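Local coordinates for PUA domain-containing protein (Archaeoglobus fulgidus DSM 4304, PDB 2Q07) that is of unknown function but belongs to the archaeosine synthase type 1 family and so probably binds RNA and takes part in archaeosine-tRNA biosynthesis, at residues Thr31-Cys37 / Val60-Ser66; Lys41-Thr45 / Val71-Leu77; Tyr231-Asp237 / Val261-Ser267; Val240-Ala246 / Gly288-Val293. All blocks are in the same frame, centred on the assembly; numbering follows the deposited sequence.

In the fold
Contacts 1 and 2 belong to the domain of unknown function (DUF5591) in the first half of this chain, the C-terminal part of a longer protein; contacts 3 and 4 belong to the PUA domain at the C-terminal end of the chain. Contacts 1 and 2 touch, centres about 10 Å apart: Ile64 and Val71 pair on neighbouring strands of one sheet, and Glu62 forms a salt bridge with Arg73. Contacts 3 and 4, centres about 11 Å apart, share a sheet and an apolar interior where Val233 and Val262 meet Ile291 and Phe264 meets Val293. Between the domains, contacts 1 and 3 have centres about 40 Å apart, and the nearest atoms of contacts 2 and 3 are about 12 Å apart.

Contact 1: Thr31-Cys37 / Val60-Ser66; sequences TVLLLPC and VNEIIIS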
# COMPACT_ATOMS: atom_id res chain seq x y z
N THR A 31 9.84 -12.48 10.64
CA THR A 31 9.20 -13.60 9.95
C THR A 31 8.12 -13.08 9.00
O THR A 31 7.43 -12.12 9.32
CB THR A 31 8.56 -14.58 10.96
OG1 THR A 31 9.59 -15.19 11.75
CG2 THR A 31 7.78 -15.68 10.25
N VAL A 32 8.00 -13.69 7.83
CA VAL A 32 6.96 -13.28 6.89
C VAL A 32 6.11 -14.47 6.48
O VAL A 32 6.63 -15.53 6.12
CB VAL A 32 7.55 -12.62 5.62
CG1 VAL A 32 8.45 -13.61 4.87
CG2 VAL A 32 6.42 -12.15 4.71
N LEU A 33 4.80 -14.29 6.55
CA LEU A 33 3.83 -15.32 6.18
C LEU A 33 3.36 -15.13 4.74
O LEU A 33 2.88 -14.05 4.37
CB LEU A 33 2.64 -15.24 7.13
CG LEU A 33 1.47 -16.18 6.87
CD1 LEU A 33 1.95 -17.62 6.99
CD2 LEU A 33 0.36 -15.89 7.87
N LEU A 34 3.50 -16.17 3.91
CA LEU A 34 3.05 -16.09 2.52
C LEU A 34 1.67 -16.74 2.43
O LEU A 34 1.44 -17.84 2.96
CB LEU A 34 4.04 -16.80 1.59
CG LEU A 34 5.52 -16.39 1.72
CD1 LEU A 34 6.35 -17.10 0.66
CD2 LEU A 34 5.65 -14.87 1.58
N LEU A 35 0.75 -16.05 1.75
CA LEU A 35 -0.62 -16.50 1.61
C LEU A 35 -1.13 -16.46 0.17
O LEU A 35 -0.62 -15.72 -0.67
CB LEU A 35 -1.53 -15.63 2.49
CG LEU A 35 -1.20 -15.65 3.98
CD1 LEU A 35 -1.92 -14.52 4.68
CD2 LEU A 35 -1.59 -17.01 4.55
N PRO A 36 -2.17 -17.25 -0.13
CA PRO A 36 -2.70 -17.25 -1.49
C PRO A 36 -3.64 -16.06 -1.72
O PRO A 36 -4.29 -15.59 -0.78
CB PRO A 36 -3.43 -18.58 -1.56
CG PRO A 36 -4.05 -18.65 -0.20
CD PRO A 36 -2.92 -18.19 0.73
N CYS A 37 -3.70 -15.57 -2.95
CA CYS A 37 -4.60 -14.47 -3.23
C CYS A 37 -6.01 -15.06 -3.21
O CYS A 37 -6.17 -16.28 -3.21
CB CYS A 37 -4.30 -13.85 -4.61
SG CYS A 37 -4.35 -15.02 -5.97
N VAL A 60 3.09 -11.59 12.43
CA VAL A 60 4.25 -11.49 11.56
C VAL A 60 3.77 -10.83 10.28
O VAL A 60 2.57 -10.72 10.06
CB VAL A 60 4.84 -12.87 11.25
CG1 VAL A 60 5.29 -13.55 12.55
CG2 VAL A 60 3.81 -13.72 10.51
N ASN A 61 4.71 -10.37 9.47
CA ASN A 61 4.38 -9.71 8.21
C ASN A 61 3.74 -10.69 7.24
O ASN A 61 3.99 -11.90 7.32
CB ASN A 61 5.64 -9.11 7.59
CG ASN A 61 5.97 -7.74 8.15
OD1 ASN A 61 5.40 -6.74 7.71
ND2 ASN A 61 6.87 -7.69 9.13
N GLU A 62 2.93 -10.17 6.32
CA GLU A 62 2.22 -11.01 5.36
C GLU A 62 2.41 -10.54 3.93
O GLU A 62 2.43 -9.35 3.65
CB GLU A 62 0.72 -11.02 5.66
CG GLU A 62 0.32 -11.65 6.98
CD GLU A 62 -1.05 -11.18 7.46
OE1 GLU A 62 -1.21 -9.95 7.67
OE2 GLU A 62 -1.96 -12.02 7.62
N ILE A 63 2.56 -11.49 3.03
CA ILE A 63 2.68 -11.17 1.62
C ILE A 63 1.71 -12.10 0.92
O ILE A 63 1.74 -13.31 1.12
CB ILE A 63 4.11 -11.40 1.11
CG1 ILE A 63 5.06 -10.37 1.74
CG2 ILE A 63 4.13 -11.30 -0.42
CD1 ILE A 63 6.50 -10.54 1.35
N ILE A 64 0.82 -11.52 0.12
CA ILE A 64 -0.14 -12.31 -0.63
C ILE A 64 0.41 -12.59 -2.03
O ILE A 64 0.73 -11.66 -2.77
CB ILE A 64 -1.50 -11.56 -0.77
CG1 ILE A 64 -2.16 -11.41 0.61
CG2 ILE A 64 -2.42 -12.30 -1.74
CD1 ILE A 64 -1.62 -10.26 1.44
N ILE A 65 0.53 -13.87 -2.38
CA ILE A 65 1.04 -14.22 -3.71
C ILE A 65 -0.12 -14.25 -4.71
O ILE A 65 -1.14 -14.90 -4.48
CB ILE A 65 1.72 -15.61 -3.72
CG1 ILE A 65 2.93 -15.61 -2.78
CG2 ILE A 65 2.16 -15.96 -5.14
CD1 ILE A 65 3.55 -16.98 -2.59
N SER A 66 0.06 -13.53 -5.81
CA SER A 66 -0.95 -13.47 -6.86
C SER A 66 -0.23 -13.42 -8.21
O SER A 66 0.96 -13.71 -8.31
CB SER A 66 -1.82 -12.23 -6.68
OG SER A 66 -2.94 -12.26 -7.55
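Leu34 and Ile63 lie side by side and point the same way, with Leu34 CD2 3.8 Å from Ile63 CB. On the same face Val32 reaches Ile63 as well, its CG2 standing 3.7 Å from Ile63 CG1; that methyl lies anti to the backbone N because chi1 is 61°, which turns it toward the neighbouring strand. Branched aliphatic residues suit this face, since helix 123-132 covers Leu34 and Ile65 while helix 94-111 covers Ile63 and Ile65. Beneath the side chains, strands 31-36 and 61-65 run parallel, joined through helix 47-55 as a right-handed beta-alpha-beta crossover. Their amides alternate as donors: Leu33 N to Asn61 O is short and almost straight (2.6 Å, 175°), and Ile65 N donates to Leu35 O at 2.8 Å. At the Cys37 end the ladder frays, for Cys37 N to Ile65 O is weak, although Ile64 CG2 presses to 3.4 Å from Cys37 CA. On the other face Leu35 CD1 comes within 3.9 Å of Glu62 OE2, the polar edge of the contact. That carboxylate is buried, but Arg53 takes OE1 and Arg73 takes OE2 in salt bridges. Two cationic partners would be expected to favour its ionised form, which is consistent with a charged carboxylate being tolerated beside Leu35, while the face of Leu34, Ile63 and Ile65 is mainly aliphatic, with Asn61 at its Val32 end.

Contact 2: Lys41-Thr45 / Val71-Leu77; sequences KPYLT and VPREFEL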
# COMPACT_ATOMS: atom_id res chain seq x y z
N LYS A 41 -11.50 -9.08 -2.82
CA LYS A 41 -10.47 -8.12 -2.43
C LYS A 41 -11.16 -6.92 -1.77
O LYS A 41 -12.36 -6.71 -1.96
CB LYS A 41 -9.69 -7.65 -3.66
CG LYS A 41 -9.01 -8.76 -4.45
CD LYS A 41 -8.27 -8.17 -5.64
CE LYS A 41 -7.79 -9.25 -6.60
NZ LYS A 41 -7.20 -8.65 -7.83
N PRO A 42 -10.42 -6.15 -0.94
CA PRO A 42 -9.01 -6.37 -0.61
C PRO A 42 -8.89 -7.69 0.15
O PRO A 42 -9.76 -8.02 0.94
CB PRO A 42 -8.66 -5.15 0.23
CG PRO A 42 -9.95 -4.83 0.92
CD PRO A 42 -10.96 -4.99 -0.20
N TYR A 43 -7.81 -8.42 -0.09
CA TYR A 43 -7.59 -9.73 0.52
C TYR A 43 -7.95 -9.95 1.99
O TYR A 43 -8.44 -11.02 2.36
CB TYR A 43 -6.14 -10.16 0.31
CG TYR A 43 -5.67 -10.05 -1.12
CD1 TYR A 43 -4.52 -9.34 -1.43
CD2 TYR A 43 -6.37 -10.68 -2.16
CE1 TYR A 43 -4.06 -9.25 -2.75
CE2 TYR A 43 -5.91 -10.60 -3.49
CZ TYR A 43 -4.75 -9.89 -3.77
OH TYR A 43 -4.28 -9.79 -5.05
N LEU A 44 -7.71 -8.95 2.83
CA LEU A 44 -8.00 -9.10 4.26
C LEU A 44 -9.48 -9.34 4.59
O LEU A 44 -9.80 -9.87 5.65
CB LEU A 44 -7.49 -7.88 5.03
CG LEU A 44 -7.43 -7.99 6.54
CD1 LEU A 44 -6.54 -9.17 6.95
CD2 LEU A 44 -6.89 -6.67 7.12
N THR A 45 -10.38 -8.95 3.69
CA THR A 45 -11.80 -9.14 3.92
C THR A 45 -12.32 -10.46 3.33
O THR A 45 -13.50 -10.76 3.44
CB THR A 45 -12.64 -8.01 3.28
OG1 THR A 45 -12.64 -8.18 1.86
CG2 THR A 45 -12.06 -6.64 3.63
N VAL A 71 1.88 -8.94 -3.40
CA VAL A 71 1.44 -7.84 -2.56
C VAL A 71 1.64 -7.90 -1.04
O VAL A 71 1.02 -8.71 -0.37
CB VAL A 71 -0.08 -7.59 -2.77
CG1 VAL A 71 -0.52 -6.36 -2.00
CG2 VAL A 71 -0.37 -7.43 -4.26
N PRO A 72 2.52 -7.05 -0.50
CA PRO A 72 2.70 -7.07 0.94
C PRO A 72 1.35 -6.61 1.49
O PRO A 72 0.71 -5.71 0.92
CB PRO A 72 3.80 -6.03 1.17
CG PRO A 72 4.65 -6.19 -0.07
CD PRO A 72 3.60 -6.29 -1.16
N ARG A 73 0.90 -7.21 2.58
CA ARG A 73 -0.38 -6.85 3.16
C ARG A 73 -0.57 -5.34 3.34
O ARG A 73 -1.69 -4.83 3.24
CB ARG A 73 -0.54 -7.56 4.51
CG ARG A 73 -1.76 -7.11 5.31
CD ARG A 73 -2.63 -8.29 5.67
NE ARG A 73 -3.46 -8.70 4.55
CZ ARG A 73 -3.92 -9.93 4.36
NH1 ARG A 73 -3.63 -10.91 5.20
NH2 ARG A 73 -4.69 -10.17 3.31
N GLU A 74 0.52 -4.63 3.59
CA GLU A 74 0.47 -3.18 3.81
C GLU A 74 0.04 -2.35 2.60
O GLU A 74 -0.34 -1.19 2.75
CB GLU A 74 1.83 -2.67 4.29
CG GLU A 74 2.26 -3.19 5.66
CD GLU A 74 2.77 -4.62 5.65
OE1 GLU A 74 2.85 -5.25 4.57
OE2 GLU A 74 3.10 -5.12 6.74
N PHE A 75 0.11 -2.93 1.41
CA PHE A 75 -0.27 -2.21 0.21
C PHE A 75 -1.54 -2.77 -0.41
O PHE A 75 -1.92 -2.38 -1.51
CB PHE A 75 0.86 -2.28 -0.83
CG PHE A 75 2.20 -1.79 -0.34
CD1 PHE A 75 3.24 -2.68 -0.11
CD2 PHE A 75 2.42 -0.43 -0.11
CE1 PHE A 75 4.49 -2.23 0.33
CE2 PHE A 75 3.66 0.04 0.33
CZ PHE A 75 4.70 -0.87 0.55
N GLU A 76 -2.22 -3.68 0.28
CA GLU A 76 -3.41 -4.31 -0.29
C GLU A 76 -4.62 -3.39 -0.53
O GLU A 76 -5.63 -3.83 -1.06
CB GLU A 76 -3.82 -5.54 0.53
CG GLU A 76 -4.84 -5.30 1.61
CD GLU A 76 -5.42 -6.60 2.15
OE1 GLU A 76 -6.52 -6.55 2.74
OE2 GLU A 76 -4.78 -7.67 2.00
N LEU A 77 -4.51 -2.12 -0.16
CA LEU A 77 -5.61 -1.17 -0.35
C LEU A 77 -5.34 -0.19 -1.49
O LEU A 77 -6.23 0.57 -1.88
CB LEU A 77 -5.88 -0.41 0.96
CG LEU A 77 -7.09 -0.88 1.78
CD1 LEU A 77 -7.28 -2.38 1.67
CD2 LEU A 77 -6.91 -0.46 3.24
O HOH W 1 -6.27 -6.40 -2.08
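Arg73 has CG anti to its own amide nitrogen (chi1 172°) and then bends at chi2 and chi3, which swings its guanidinium under Leu44, while Glu76 runs extended beyond CG to bring its carboxylate to the backbone of Tyr43 and Leu44. Leu44 CD1 sits over the centre of one guanidinium face, 3.8 Å from Arg73 CZ, and Tyr43 CB lies at the edge in its plane. Arginine suits this place because its flat group accepts an aliphatic neighbour on the face while its N-H bonds point outward in the plane. Arg73 and Glu76 form a salt bridge in which NE and NH2 both hydrogen-bond, side-on, to one oxygen: Arg73 NH2 is 2.8 Å from Glu76 OE2 on the syn side, whereas NE meets that oxygen from above the carboxylate plane. The other Glu76 oxygen accepts from Leu44 N, 2.7 Å from OE1, although the placing of OE1 is less certain. Here the loop between strand 31-36 and helix 47-55, which makes a 3-10 turn at 43-45, is tied to the 3-10 turn that follows edge strand 70-72. A water links Tyr43 N to Glu76 O, just past the second turn, accepting from the first and donating to the second at 2.8 Å. Pro42, preceded by a cis peptide, presents CB to Leu77 CD1, and the Tyr43 ring turns an edge to Val71, with Tyr43 CE1 4.3 Å from Val71 CB. Farther out, His49 ND1 also hydrogen-bonds to Arg73 NH2, and Tyr193 hydrogen-bonds to Glu76 OE1.

Contact 3: Tyr231-Asp237 / Val261-Ser267; sequences YTVEIGD and VVVFHNS
The His265 imidazole is covered on one face by the backbone of Glu234, whose CA lies 4.2 Å from the ring centroid and 22° off its normal, a CH-pi contact offset toward the rim. With chi1 at 67° the ring stands between its own backbone N and carbonyl carbon, which folds it back over the neighbouring strand. The Phe264 ring, on the other face of the sheet, meets Ile235 obliquely, CD1 to CD1 at 3.9 Å. Beta-branched Val233 fills the interior beside it, with CG2 against Phe264 CB. Strands 232-235 and 261-265 are parallel, an exception in the otherwise antiparallel PUA sheet, and their amides alternate, with Val263 N donating to Tyr231 O at 2.8 Å. Past the strand ends, side chains carry the pairing on: Asn266 ND2 donates to Gly236 O at 3.1 Å, and Ser267 OG donates to the syn lone pair of Asp237 OD2 at 2.9 Å. Asn266 OD1 accepts from the amides of Arg268 and Ile269, which fixes the rotation of its amide group. One face (Val233, Phe264) is thus apolar against strand 289-297, the other carries polar Thr232, Glu234 and His265, and the side-chain bonds would be expected to hold the exposed ends together.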
# COMPACT_ATOMS: atom_id res chain seq x y z
N TYR A 231 4.96 17.67 -4.06
CA TYR A 231 3.64 17.36 -4.62
C TYR A 231 2.78 18.61 -4.60
O TYR A 231 1.56 18.56 -4.46
CB TYR A 231 2.95 16.25 -3.81
CG TYR A 231 3.67 14.93 -3.86
CD1 TYR A 231 4.47 14.51 -2.80
CD2 TYR A 231 3.56 14.11 -4.98
CE1 TYR A 231 5.16 13.29 -2.86
CE2 TYR A 231 4.24 12.89 -5.05
CZ TYR A 231 5.04 12.50 -3.98
OH TYR A 231 5.73 11.30 -4.05
N THR A 232 3.45 19.75 -4.77
CA THR A 232 2.78 21.04 -4.76
C THR A 232 2.72 21.67 -6.14
O THR A 232 3.57 21.42 -7.00
CB THR A 232 3.50 22.01 -3.80
OG1 THR A 232 4.91 21.98 -4.06
CG2 THR A 232 3.25 21.62 -2.35
N VAL A 233 1.70 22.49 -6.35
CA VAL A 233 1.51 23.18 -7.60
C VAL A 233 1.04 24.60 -7.30
O VAL A 233 0.07 24.81 -6.56
CB VAL A 233 0.48 22.45 -8.51
CG1 VAL A 233 0.68 20.94 -8.41
CG2 VAL A 233 -0.92 22.82 -8.12
N GLU A 234 1.75 25.58 -7.84
CA GLU A 234 1.39 26.98 -7.63
C GLU A 234 0.43 27.37 -8.73
O GLU A 234 0.66 27.06 -9.90
CB GLU A 234 2.63 27.86 -7.70
CG GLU A 234 2.36 29.33 -7.41
CD GLU A 234 3.59 30.19 -7.57
OE1 GLU A 234 4.68 29.77 -7.10
OE2 GLU A 234 3.48 31.28 -8.17
N ILE A 235 -0.66 28.04 -8.36
CA ILE A 235 -1.67 28.45 -9.32
C ILE A 235 -1.94 29.96 -9.33
O ILE A 235 -1.48 30.71 -8.46
CB ILE A 235 -3.00 27.70 -9.04
CG1 ILE A 235 -3.57 28.15 -7.69
CG2 ILE A 235 -2.76 26.19 -9.02
CD1 ILE A 235 -4.96 27.64 -7.42
N GLY A 236 -2.71 30.40 -10.31
CA GLY A 236 -3.03 31.81 -10.42
C GLY A 236 -3.97 32.25 -9.31
O GLY A 236 -4.50 31.41 -8.57
N ASP A 237 -4.17 33.56 -9.20
CA ASP A 237 -5.06 34.13 -8.20
C ASP A 237 -6.51 34.20 -8.66
O ASP A 237 -7.06 35.29 -8.84
CB ASP A 237 -4.59 35.54 -7.83
CG ASP A 237 -3.63 35.55 -6.66
OD1 ASP A 237 -2.54 34.95 -6.77
OD2 ASP A 237 -3.97 36.17 -5.63
N VAL A 261 -2.11 12.66 -5.89
CA VAL A 261 -2.80 13.64 -5.06
C VAL A 261 -1.79 14.77 -4.93
O VAL A 261 -0.63 14.54 -4.55
CB VAL A 261 -3.14 13.08 -3.65
CG1 VAL A 261 -3.65 14.21 -2.76
CG2 VAL A 261 -4.19 12.00 -3.75
N VAL A 262 -2.21 15.98 -5.26
CA VAL A 262 -1.33 17.13 -5.19
C VAL A 262 -1.94 18.22 -4.32
O VAL A 262 -3.14 18.22 -4.06
CB VAL A 262 -1.04 17.71 -6.60
CG1 VAL A 262 -0.42 16.63 -7.49
CG2 VAL A 262 -2.32 18.25 -7.22
N VAL A 263 -1.10 19.13 -3.87
CA VAL A 263 -1.54 20.24 -3.04
C VAL A 263 -1.27 21.51 -3.83
O VAL A 263 -0.12 21.88 -4.03
CB VAL A 263 -0.77 20.28 -1.71
CG1 VAL A 263 -1.13 21.54 -0.94
CG2 VAL A 263 -1.07 19.03 -0.89
N PHE A 264 -2.34 22.16 -4.28
CA PHE A 264 -2.23 23.41 -5.03
C PHE A 264 -2.31 24.59 -4.07
O PHE A 264 -2.78 24.45 -2.94
CB PHE A 264 -3.34 23.49 -6.09
CG PHE A 264 -4.74 23.47 -5.52
CD1 PHE A 264 -5.33 24.64 -5.03
CD2 PHE A 264 -5.46 22.29 -5.48
CE1 PHE A 264 -6.63 24.63 -4.52
CE2 PHE A 264 -6.76 22.25 -4.96
CZ PHE A 264 -7.34 23.43 -4.48
N HIS A 265 -1.85 25.76 -4.51
CA HIS A 265 -1.87 26.94 -3.66
C HIS A 265 -1.57 28.27 -4.37
O HIS A 265 -0.96 28.30 -5.44
CB HIS A 265 -0.82 26.78 -2.54
CG HIS A 265 0.59 26.79 -3.04
ND1 HIS A 265 1.18 25.70 -3.63
CD2 HIS A 265 1.51 27.79 -3.10
CE1 HIS A 265 2.40 26.02 -4.03
NE2 HIS A 265 2.62 27.28 -3.72
N ASN A 266 -2.04 29.37 -3.78
CA ASN A 266 -1.77 30.72 -4.25
C ASN A 266 -1.68 31.62 -3.01
O ASN A 266 -1.52 31.11 -1.90
CB ASN A 266 -2.83 31.24 -5.24
CG ASN A 266 -4.24 31.16 -4.71
OD1 ASN A 266 -4.51 31.39 -3.53
ND2 ASN A 266 -5.17 30.85 -5.60
N SER A 267 -1.77 32.93 -3.19
CA SER A 267 -1.65 33.84 -2.05
C SER A 267 -2.80 33.85 -1.05
O SER A 267 -2.68 34.43 0.03
CB SER A 267 -1.42 35.27 -2.56
OG SER A 267 -2.60 35.78 -3.15

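Contact 4: Val240-Ala246 / Gly288-Val293; sequences VKGTIFA and GIAINV
Ile244 O accepts two amides at once, Ala290 N at 2.9 Å and Ile291 N at 3.0 Å, so two residues of one strand face a single residue of the other. Ile244 N returns a bond to Ile291 O. Beyond the pair, Val293 N reaches Gly242 O at 2.9 Å and Ala246 N reaches Gly288 O at 3.0 Å. This is a classic beta bulge in the antiparallel pairing of strand 243-245, an outermost strand of the PUA domain's sheet, with strand 289-297; the register slips by one between Ile244 and Phe245. Small Ala290 suits the bulge because its CB is pressed close to the chain, 3.1 Å from Ile244 O. On the inner side Val293 CG2 is shared by Ile244 CD1 and by Val240 CG1, the latter at 3.5 Å; chi1 of Val293, -178°, sets CG2 anti to the carbonyl carbon, on the side of both partners. On the outer side Thr243 CG2 touches Ile289 CG2 at 3.5 Å and also lies over the centre of one face of the Phe245 ring, whose CE2 meets Ile289 CG1. Gly242 takes a positive phi of 72°, easy for glycine, and a water donates to both its carbonyl and Val293 O. Behind the inner side stand Ile235, beneath Val240 and Ile244, and Phe264, which packs on Ile244 and Val293, while Met282 of helix 279-282 covers Ala290 and Ile291.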
# COMPACT_ATOMS: atom_id res chain seq x y z
N VAL A 240 -11.05 29.15 -7.06
CA VAL A 240 -11.04 27.75 -7.47
C VAL A 240 -12.42 27.11 -7.34
O VAL A 240 -13.08 27.24 -6.31
CB VAL A 240 -10.01 26.92 -6.65
CG1 VAL A 240 -10.08 25.46 -7.06
CG2 VAL A 240 -8.60 27.48 -6.87
N LYS A 241 -12.84 26.42 -8.40
CA LYS A 241 -14.14 25.76 -8.44
C LYS A 241 -14.13 24.49 -9.29
O LYS A 241 -14.26 24.54 -10.51
CB LYS A 241 -15.20 26.72 -8.98
CG LYS A 241 -15.46 27.92 -8.09
CD LYS A 241 -16.75 28.64 -8.45
CE LYS A 241 -16.99 29.80 -7.49
NZ LYS A 241 -18.31 30.46 -7.67
N GLY A 242 -13.97 23.34 -8.64
CA GLY A 242 -13.98 22.08 -9.36
C GLY A 242 -12.77 21.75 -10.22
O GLY A 242 -12.13 20.72 -10.01
N THR A 243 -12.45 22.61 -11.18
CA THR A 243 -11.33 22.36 -12.09
C THR A 243 -10.28 23.46 -12.17
O THR A 243 -10.59 24.64 -12.01
CB THR A 243 -11.84 22.11 -13.54
OG1 THR A 243 -12.79 21.04 -13.54
CG2 THR A 243 -10.68 21.76 -14.46
N ILE A 244 -9.05 23.06 -12.43
CA ILE A 244 -7.92 23.97 -12.60
C ILE A 244 -7.22 23.55 -13.89
O ILE A 244 -6.60 22.48 -13.96
CB ILE A 244 -6.92 23.87 -11.43
CG1 ILE A 244 -7.57 24.38 -10.14
CG2 ILE A 244 -5.67 24.70 -11.74
CD1 ILE A 244 -6.72 24.20 -8.91
N PHE A 245 -7.34 24.37 -14.93
CA PHE A 245 -6.73 24.04 -16.21
C PHE A 245 -5.24 24.32 -16.19
O PHE A 245 -4.75 25.05 -15.32
CB PHE A 245 -7.40 24.83 -17.35
CG PHE A 245 -8.86 24.50 -17.53
CD1 PHE A 245 -9.84 25.22 -16.85
CD2 PHE A 245 -9.25 23.47 -18.38
CE1 PHE A 245 -11.19 24.91 -17.01
CE2 PHE A 245 -10.61 23.16 -18.54
CZ PHE A 245 -11.57 23.88 -17.85
N ALA A 246 -4.51 23.75 -17.15
CA ALA A 246 -3.07 23.92 -17.22
C ALA A 246 -2.66 25.39 -17.27
O ALA A 246 -1.68 25.80 -16.64
CB ALA A 246 -2.51 23.18 -18.43
N GLY A 288 -5.37 21.43 -21.46
CA GLY A 288 -6.32 20.51 -20.87
C GLY A 288 -6.47 20.68 -19.37
O GLY A 288 -5.88 21.58 -18.78
N ILE A 289 -7.28 19.81 -18.76
CA ILE A 289 -7.51 19.85 -17.32
C ILE A 289 -6.27 19.41 -16.56
O ILE A 289 -5.78 18.30 -16.74
CB ILE A 289 -8.69 18.94 -16.92
CG1 ILE A 289 -9.99 19.46 -17.55
CG2 ILE A 289 -8.82 18.90 -15.40
CD1 ILE A 289 -11.21 18.57 -17.28
N ALA A 290 -5.77 20.28 -15.69
CA ALA A 290 -4.58 19.99 -14.91
C ALA A 290 -4.87 19.27 -13.60
O ALA A 290 -4.19 18.29 -13.25
CB ALA A 290 -3.82 21.27 -14.63
N ILE A 291 -5.89 19.73 -12.87
CA ILE A 291 -6.23 19.14 -11.59
C ILE A 291 -7.73 19.10 -11.29
O ILE A 291 -8.45 20.06 -11.52
CB ILE A 291 -5.60 19.92 -10.42
CG1 ILE A 291 -4.09 20.07 -10.63
CG2 ILE A 291 -5.91 19.23 -9.10
CD1 ILE A 291 -3.42 20.92 -9.56
N ASN A 292 -8.19 17.97 -10.77
CA ASN A 292 -9.58 17.83 -10.37
C ASN A 292 -9.56 18.16 -8.87
O ASN A 292 -9.00 17.42 -8.07
CB ASN A 292 -10.07 16.40 -10.61
CG ASN A 292 -10.14 16.05 -12.10
OD1 ASN A 292 -10.98 16.58 -12.83
ND2 ASN A 292 -9.25 15.18 -12.55
N VAL A 293 -10.14 19.30 -8.52
CA VAL A 293 -10.15 19.77 -7.13
C VAL A 293 -11.06 18.98 -6.19
O VAL A 293 -12.23 18.75 -6.49
CB VAL A 293 -10.57 21.27 -7.07
CG1 VAL A 293 -10.53 21.77 -5.63
CG2 VAL A 293 -9.65 22.08 -7.95
O HOH W 2 -13.73 18.18 -8.71